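Local coordinates for protein esterase LipW (Mycobacterium marinum, PDB 3QH4) that probably hydrolyses ester bonds as an alpha/beta hydrolase, with strict substrate selectivity, at residues A[71-76]-A[120-125]; A[138-143]-A[182-187]. One frame throughout, in Å; residues are numbered along the deposited sequence.

After two N-terminal helices and the edge strand 59-66, the chain lays down strand 72-79, then strand 85-91 and helix 105-115, and returns as strand 118-122 beside 72-79. Interaction 1 closes that excursion of 43 residues. After a connection of eleven residues comes helix 134-148; the chain leaves it for strand 160-165 and helix 167-181, and comes back in the loop before strand 189-193, where interaction 2 closes a second excursion of 38 residues. The two closures follow in series, neither nested nor crossed, with centres about 14 Å apart. Helix 134-148 joins them: V142 packs on V75 and V120, D138 forms a salt bridge with R125, and I140 and L143 face the loop 182-187.

Interaction 1. Residues A[71-76]-A[120-125]; sequences RPVPVR and VSVDYR
R76 and S121 are paired twice through their backbones: S121 N reaches R76 O at 2.9 Å, almost straight at 177°, and R76 N returns to S121 O at 3.0 Å. The next pair, V75 with V122, is non-hydrogen-bonded, and there V75 CA brings its hydrogen toward S121 O, which therefore takes two contacts. The last bond of the antiparallel register runs from D123 N to P74 O, 3.0 Å, its donor tilted 26° from the carbonyl plane.

The tightly packed part is the buried one, around V75, V120 and V122. V73 CG1, anti to its backbone N (chi1 173°), meets V122 CG1 at 3.9 Å, while V75 CB meets V120 CG1 at the same distance; V142 of helix 134-148 covers V73, V75 and V120. On the other face S121 is enclosed too, touching L101 and Y90. More open are the R76 side chain, whose guanidinium leads away to salt bridges with D62 and D102, and the partly exposed end, where the D123 carboxylate lies against the ring of P74, OD2 being 3.6 Å from CG.

Just past the strand, D123 centres an inverse gamma turn that takes the chain out of the sheet. Strand 72-79 is itself flanked by strand 59-66, so the contact belongs to the antiparallel margin of the central mixed sheet of an alpha/beta hydrolase.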
ATOM      1  N   ARG A  71       2.309  24.116  -4.292  1.00 24.70           N
ATOM      2  CA  ARG A  71       3.154  22.939  -4.502  1.00 24.31           C
ATOM      3  C   ARG A  71       2.345  21.685  -4.857  1.00 23.21           C
ATOM      4  O   ARG A  71       1.364  21.309  -4.175  1.00 22.23           O
ATOM      5  CB  ARG A  71       4.034  22.651  -3.287  1.00 25.18           C
ATOM      6  N   PRO A  72       2.753  21.023  -5.944  1.00 22.66           N
ATOM      7  CA  PRO A  72       2.016  19.859  -6.389  1.00 20.92           C
ATOM      8  C   PRO A  72       2.278  18.573  -5.588  1.00 19.36           C
ATOM      9  O   PRO A  72       3.250  18.457  -4.842  1.00 20.14           O
ATOM     10  CB  PRO A  72       2.504  19.679  -7.837  1.00 21.93           C
ATOM     11  CG  PRO A  72       3.915  20.206  -7.819  1.00 22.35           C
ATOM     12  CD  PRO A  72       3.849  21.385  -6.872  1.00 23.19           C
ATOM     13  N   VAL A  73       1.383  17.613  -5.769  1.00 16.58           N
ATOM     14  CA  VAL A  73       1.619  16.260  -5.332  1.00 13.19           C
ATOM     15  C   VAL A  73       2.099  15.545  -6.604  1.00 12.45           C
ATOM     16  O   VAL A  73       1.346  15.485  -7.563  1.00 11.90           O
ATOM     17  CB  VAL A  73       0.295  15.634  -4.811  1.00 12.81           C
ATOM     18  CG1 VAL A  73       0.494  14.135  -4.514  1.00 11.29           C
ATOM     19  CG2 VAL A  73      -0.205  16.409  -3.557  1.00 11.37           C
ATOM     20  N   PRO A  74       3.356  15.054  -6.632  1.00 11.88           N
ATOM     21  CA  PRO A  74       3.815  14.294  -7.811  1.00 10.67           C
ATOM     22  C   PRO A  74       3.086  12.960  -7.906  1.00  9.54           C
ATOM     23  O   PRO A  74       2.665  12.401  -6.887  1.00  7.71           O
ATOM     24  CB  PRO A  74       5.296  14.042  -7.547  1.00 11.28           C
ATOM     25  CG  PRO A  74       5.681  15.085  -6.497  1.00 12.73           C
ATOM     26  CD  PRO A  74       4.430  15.233  -5.647  1.00 11.79           C
ATOM     27  N   VAL A  75       2.903  12.512  -9.137  1.00  8.04           N
ATOM     28  CA  VAL A  75       2.278  11.227  -9.414  1.00  7.40           C
ATOM     29  C   VAL A  75       3.075  10.513 -10.488  1.00  7.72           C
ATOM     30  O   VAL A  75       3.803  11.143 -11.276  1.00  8.68           O
ATOM     31  CB  VAL A  75       0.788  11.352  -9.846  1.00  6.85           C
ATOM     32  CG1 VAL A  75      -0.099  11.845  -8.669  1.00  6.89           C
ATOM     33  CG2 VAL A  75       0.637  12.251 -11.095  1.00  6.30           C
ATOM     34  N   ARG A  76       2.965   9.190 -10.496  1.00  7.39           N
ATOM     35  CA  ARG A  76       3.472   8.399 -11.617  1.00  7.31           C
ATOM     36  C   ARG A  76       2.292   7.670 -12.236  1.00  8.14           C
ATOM     37  O   ARG A  76       1.537   6.988 -11.548  1.00  7.22           O
ATOM     38  CB  ARG A  76       4.554   7.413 -11.168  1.00  7.32           C
ATOM     39  CG  ARG A  76       5.114   6.571 -12.346  1.00  6.61           C
ATOM     40  CD  ARG A  76       6.459   5.952 -11.996  1.00  7.43           C
ATOM     41  NE  ARG A  76       7.488   6.975 -11.772  1.00  8.59           N
ATOM     42  CZ  ARG A  76       8.642   6.762 -11.150  1.00  9.78           C
ATOM     43  NH1 ARG A  76       8.950   5.556 -10.656  1.00  8.94           N
ATOM     44  NH2 ARG A  76       9.508   7.780 -11.026  1.00 13.86           N
ATOM     45  N   VAL A 120      -2.396   5.218 -11.013  1.00  6.14           N
ATOM     46  CA  VAL A 120      -1.822   6.533 -10.665  1.00  7.08           C
ATOM     47  C   VAL A 120      -1.270   6.388  -9.254  1.00  6.39           C
ATOM     48  O   VAL A 120      -2.039   6.232  -8.294  1.00  6.89           O
ATOM     49  CB  VAL A 120      -2.856   7.664 -10.772  1.00  6.73           C
ATOM     50  CG1 VAL A 120      -2.279   9.033 -10.389  1.00  7.24           C
ATOM     51  CG2 VAL A 120      -3.417   7.725 -12.211  1.00  8.63           C
ATOM     52  N   SER A 121       0.063   6.454  -9.147  1.00  6.38           N
ATOM     53  CA  SER A 121       0.746   6.258  -7.869  1.00  6.54           C
ATOM     54  C   SER A 121       1.021   7.628  -7.240  1.00  6.06           C
ATOM     55  O   SER A 121       1.548   8.536  -7.920  1.00  7.00           O
ATOM     56  CB  SER A 121       2.049   5.477  -8.099  1.00  5.89           C
ATOM     57  OG  SER A 121       2.779   5.358  -6.893  1.00  5.45           O
ATOM     58  N   VAL A 122       0.689   7.749  -5.949  1.00  5.17           N
ATOM     59  CA  VAL A 122       0.738   9.037  -5.228  1.00  5.49           C
ATOM     60  C   VAL A 122       2.059   9.229  -4.478  1.00  6.16           C
ATOM     61  O   VAL A 122       2.422   8.384  -3.638  1.00  5.19           O
ATOM     62  CB  VAL A 122      -0.427   9.141  -4.198  1.00  5.56           C
ATOM     63  CG1 VAL A 122      -0.409  10.518  -3.477  1.00  6.06           C
ATOM     64  CG2 VAL A 122      -1.768   8.912  -4.836  1.00  6.42           C
ATOM     65  N   ASP A 123       2.775  10.315  -4.772  1.00  5.25           N
ATOM     66  CA  ASP A 123       3.996  10.625  -4.013  1.00  5.98           C
ATOM     67  C   ASP A 123       3.575  11.498  -2.838  1.00  6.41           C
ATOM     68  O   ASP A 123       3.763  12.734  -2.866  1.00  6.48           O
ATOM     69  CB  ASP A 123       5.006  11.382  -4.895  1.00  6.67           C
ATOM     70  CG  ASP A 123       6.373  11.510  -4.265  1.00  9.80           C
ATOM     71  OD1 ASP A 123       6.663  10.843  -3.259  1.00 11.63           O
ATOM     72  OD2 ASP A 123       7.193  12.293  -4.816  1.00 12.38           O
ATOM     73  N   TYR A 124       2.985  10.856  -1.824  1.00  5.54           N
ATOM     74  CA  TYR A 124       2.464  11.587  -0.668  1.00  6.08           C
ATOM     75  C   TYR A 124       3.540  12.059   0.299  1.00  6.02           C
ATOM     76  O   TYR A 124       4.634  11.469   0.393  1.00  7.06           O
ATOM     77  CB  TYR A 124       1.430  10.726   0.071  1.00  5.98           C
ATOM     78  CG  TYR A 124       1.931   9.378   0.544  1.00  5.74           C
ATOM     79  CD1 TYR A 124       1.685   8.207  -0.203  1.00  5.08           C
ATOM     80  CD2 TYR A 124       2.633   9.262   1.739  1.00  6.05           C
ATOM     81  CE1 TYR A 124       2.117   6.939   0.270  1.00  5.15           C
ATOM     82  CE2 TYR A 124       3.061   8.011   2.223  1.00  5.61           C
ATOM     83  CZ  TYR A 124       2.795   6.862   1.478  1.00  5.32           C
ATOM     84  OH  TYR A 124       3.222   5.660   1.943  1.00  7.92           O
ATOM     85  N   ARG A 125       3.221  13.136   1.017  1.00  5.34           N
ATOM     86  CA  ARG A 125       4.134  13.699   2.005  1.00  5.81           C
ATOM     87  C   ARG A 125       4.299  12.731   3.178  1.00  5.85           C
ATOM     88  O   ARG A 125       3.363  11.959   3.505  1.00  5.71           O
ATOM     89  CB  ARG A 125       3.632  15.055   2.507  1.00  5.96           C
ATOM     90  CG  ARG A 125       3.853  16.209   1.468  1.00  7.59           C
ATOM     91  CD  ARG A 125       3.076  17.470   1.878  1.00  7.33           C
ATOM     92  NE  ARG A 125       1.636  17.189   1.885  1.00  5.81           N
ATOM     93  CZ  ARG A 125       0.751  17.860   2.627  1.00  4.38           C
ATOM     94  NH1 ARG A 125       1.146  18.879   3.399  1.00  4.99           N
ATOM     95  NH2 ARG A 125      -0.535  17.515   2.597  1.00  4.74           N
TER

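Interaction 2. Residues A[138-143]-A[182-187]; sequences DAIEVL and GSLPPV
L143 meets P185 where helix 134-148 of the alpha/beta hydrolase fold packs against the loop between helix 167-181 and strand 189-193. L143 CG stands anti to its backbone N (chi1 -176°), and from there CD2 reaches P185 CD at 3.6 Å and CG at 3.9 Å, the two side chains sliding past each other in opposite directions. The other methyl of L143, CD1, looks to V187 CG2 at 4.3 Å, a lighter touch. One turn back on the helix, I140 meets L184, the two side chains crossing at about a right angle. No hydrogen bond joins the two segments, so the contact rests on apolar packing.

Further out, L175 of helix 167-181 touches both I140 and L143, and so backs the helix side of the contact. L160 and V162 of strand 160-165 lie against L143 and V187 alike, bringing the sheet up under the buried end.

The loop is placed by the end of helix 167-181. A Schellman motif closes that helix, with G182 in positive phi (86°); L184 also has a backbone hydrogen bond with G178. The L184 CB points toward helix 134-148, and its CD2 comes to 3.7 Å from I140 CG2.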
ATOM      1  N   ASP A 138      -3.093  14.320   0.487  1.00  6.32           N
ATOM      2  CA  ASP A 138      -2.444  14.181  -0.821  1.00  6.77           C
ATOM      3  C   ASP A 138      -3.141  13.110  -1.647  1.00  6.29           C
ATOM      4  O   ASP A 138      -3.399  13.309  -2.842  1.00  6.78           O
ATOM      5  CB  ASP A 138      -0.961  13.811  -0.662  1.00  6.62           C
ATOM      6  CG  ASP A 138      -0.134  14.955  -0.054  1.00  5.94           C
ATOM      7  OD1 ASP A 138      -0.656  16.081   0.063  1.00  6.32           O
ATOM      8  OD2 ASP A 138       1.034  14.706   0.287  1.00  7.92           O
ATOM      9  N   ALA A 139      -3.414  11.959  -1.035  1.00  6.06           N
ATOM     10  CA  ALA A 139      -4.133  10.897  -1.772  1.00  5.73           C
ATOM     11  C   ALA A 139      -5.496  11.374  -2.288  1.00  6.29           C
ATOM     12  O   ALA A 139      -5.906  11.050  -3.409  1.00  6.72           O
ATOM     13  CB  ALA A 139      -4.320   9.663  -0.879  1.00  6.83           C
ATOM     14  N   ILE A 140      -6.205  12.136  -1.460  1.00  6.39           N
ATOM     15  CA  ILE A 140      -7.531  12.656  -1.837  1.00  7.18           C
ATOM     16  C   ILE A 140      -7.407  13.614  -2.998  1.00  7.77           C
ATOM     17  O   ILE A 140      -8.201  13.568  -3.943  1.00  8.36           O
ATOM     18  CB  ILE A 140      -8.237  13.327  -0.617  1.00  6.70           C
ATOM     19  CG1 ILE A 140      -8.687  12.220   0.359  1.00  7.59           C
ATOM     20  CG2 ILE A 140      -9.411  14.230  -1.090  1.00  7.67           C
ATOM     21  CD1 ILE A 140      -9.137  12.690   1.766  1.00  9.39           C
ATOM     22  N   GLU A 141      -6.383  14.457  -2.934  1.00  8.36           N
ATOM     23  CA  GLU A 141      -6.117  15.419  -3.989  1.00 10.37           C
ATOM     24  C   GLU A 141      -5.897  14.691  -5.316  1.00  9.95           C
ATOM     25  O   GLU A 141      -6.466  15.094  -6.354  1.00  8.96           O
ATOM     26  CB  GLU A 141      -4.888  16.256  -3.613  1.00 11.28           C
ATOM     27  CG  GLU A 141      -4.575  17.389  -4.572  1.00 18.93           C
ATOM     28  CD  GLU A 141      -5.319  18.694  -4.264  1.00 27.25           C
ATOM     29  OE1 GLU A 141      -6.299  18.699  -3.473  1.00 32.47           O
ATOM     30  OE2 GLU A 141      -4.910  19.727  -4.834  1.00 31.81           O
ATOM     31  N   VAL A 142      -5.112  13.603  -5.277  1.00  7.99           N
ATOM     32  CA  VAL A 142      -4.842  12.849  -6.495  1.00  7.55           C
ATOM     33  C   VAL A 142      -6.099  12.168  -7.001  1.00  7.74           C
ATOM     34  O   VAL A 142      -6.405  12.249  -8.188  1.00  9.29           O
ATOM     35  CB  VAL A 142      -3.673  11.844  -6.339  1.00  7.31           C
ATOM     36  CG1 VAL A 142      -3.523  10.957  -7.614  1.00  6.01           C
ATOM     37  CG2 VAL A 142      -2.387  12.626  -6.079  1.00  5.71           C
ATOM     38  N   LEU A 143      -6.842  11.527  -6.110  1.00  7.54           N
ATOM     39  CA  LEU A 143      -8.071  10.854  -6.547  1.00  8.09           C
ATOM     40  C   LEU A 143      -9.063  11.845  -7.204  1.00  9.13           C
ATOM     41  O   LEU A 143      -9.645  11.536  -8.244  1.00  9.57           O
ATOM     42  CB  LEU A 143      -8.742  10.115  -5.388  1.00  8.67           C
ATOM     43  CG  LEU A 143      -9.982   9.301  -5.828  1.00  9.62           C
ATOM     44  CD1 LEU A 143      -9.976   8.005  -5.024  1.00 13.07           C
ATOM     45  CD2 LEU A 143     -11.246  10.098  -5.607  1.00 15.06           C
ATOM     46  N   GLY A 182     -19.666   9.238   0.533  1.00 16.25           N
ATOM     47  CA  GLY A 182     -20.094  10.196  -0.490  1.00 16.99           C
ATOM     48  C   GLY A 182     -19.289  11.488  -0.557  1.00 16.75           C
ATOM     49  O   GLY A 182     -19.631  12.390  -1.335  1.00 16.84           O
ATOM     50  N   SER A 183     -18.224  11.571   0.240  1.00 16.32           N
ATOM     51  CA  SER A 183     -17.301  12.717   0.282  0.70 16.85           C
ATOM     52  C   SER A 183     -16.398  12.753  -0.943  1.00 16.27           C
ATOM     53  O   SER A 183     -15.827  13.807  -1.283  1.00 16.09           O
ATOM     54  CB  SER A 183     -16.389  12.613   1.513  0.70 16.87           C
ATOM     55  OG  SER A 183     -17.123  12.786   2.720  0.70 21.56           O
ATOM     56  N   LEU A 184     -16.222  11.580  -1.551  1.00 14.50           N
ATOM     57  CA  LEU A 184     -15.351  11.373  -2.702  1.00 14.49           C
ATOM     58  C   LEU A 184     -16.118  10.654  -3.801  1.00 14.27           C
ATOM     59  O   LEU A 184     -17.141  10.004  -3.530  1.00 13.83           O
ATOM     60  CB  LEU A 184     -14.140  10.506  -2.298  1.00 14.24           C
ATOM     61  CG  LEU A 184     -13.192  10.921  -1.187  1.00 15.73           C
ATOM     62  CD1 LEU A 184     -12.068   9.879  -1.124  1.00 13.05           C
ATOM     63  CD2 LEU A 184     -12.632  12.340  -1.420  1.00 17.20           C
ATOM     64  N   PRO A 185     -15.629  10.732  -5.056  1.00 14.79           N
ATOM     65  CA  PRO A 185     -16.242  10.003  -6.182  1.00 14.92           C
ATOM     66  C   PRO A 185     -16.376   8.486  -5.912  1.00 14.27           C
ATOM     67  O   PRO A 185     -15.610   7.937  -5.109  1.00 14.03           O
ATOM     68  CB  PRO A 185     -15.242  10.221  -7.311  1.00 14.92           C
ATOM     69  CG  PRO A 185     -14.577  11.504  -6.982  1.00 15.43           C
ATOM     70  CD  PRO A 185     -14.496  11.568  -5.499  1.00 15.40           C
ATOM     71  N   PRO A 186     -17.324   7.805  -6.581  1.00 14.32           N
ATOM     72  CA  PRO A 186     -17.495   6.371  -6.263  1.00 13.09           C
ATOM     73  C   PRO A 186     -16.271   5.514  -6.593  1.00 12.45           C
ATOM     74  O   PRO A 186     -15.560   5.780  -7.560  1.00 12.63           O
ATOM     75  CB  PRO A 186     -18.687   5.931  -7.110  1.00 13.86           C
ATOM     76  CG  PRO A 186     -19.244   7.191  -7.751  1.00 15.36           C
ATOM     77  CD  PRO A 186     -18.358   8.338  -7.495  1.00 14.31           C
ATOM     78  N   VAL A 187     -16.056   4.482  -5.780  1.00 11.17           N
ATOM     79  CA  VAL A 187     -14.916   3.555  -5.924  1.00 10.07           C
ATOM     80  C   VAL A 187     -15.481   2.137  -5.956  1.00  9.67           C
ATOM     81  O   VAL A 187     -16.258   1.764  -5.080  1.00  9.85           O
ATOM     82  CB  VAL A 187     -13.937   3.717  -4.711  1.00 10.08           C
ATOM     83  CG1 VAL A 187     -12.957   2.537  -4.601  1.00  9.24           C
ATOM     84  CG2 VAL A 187     -13.145   5.058  -4.832  1.00 10.23           C
TER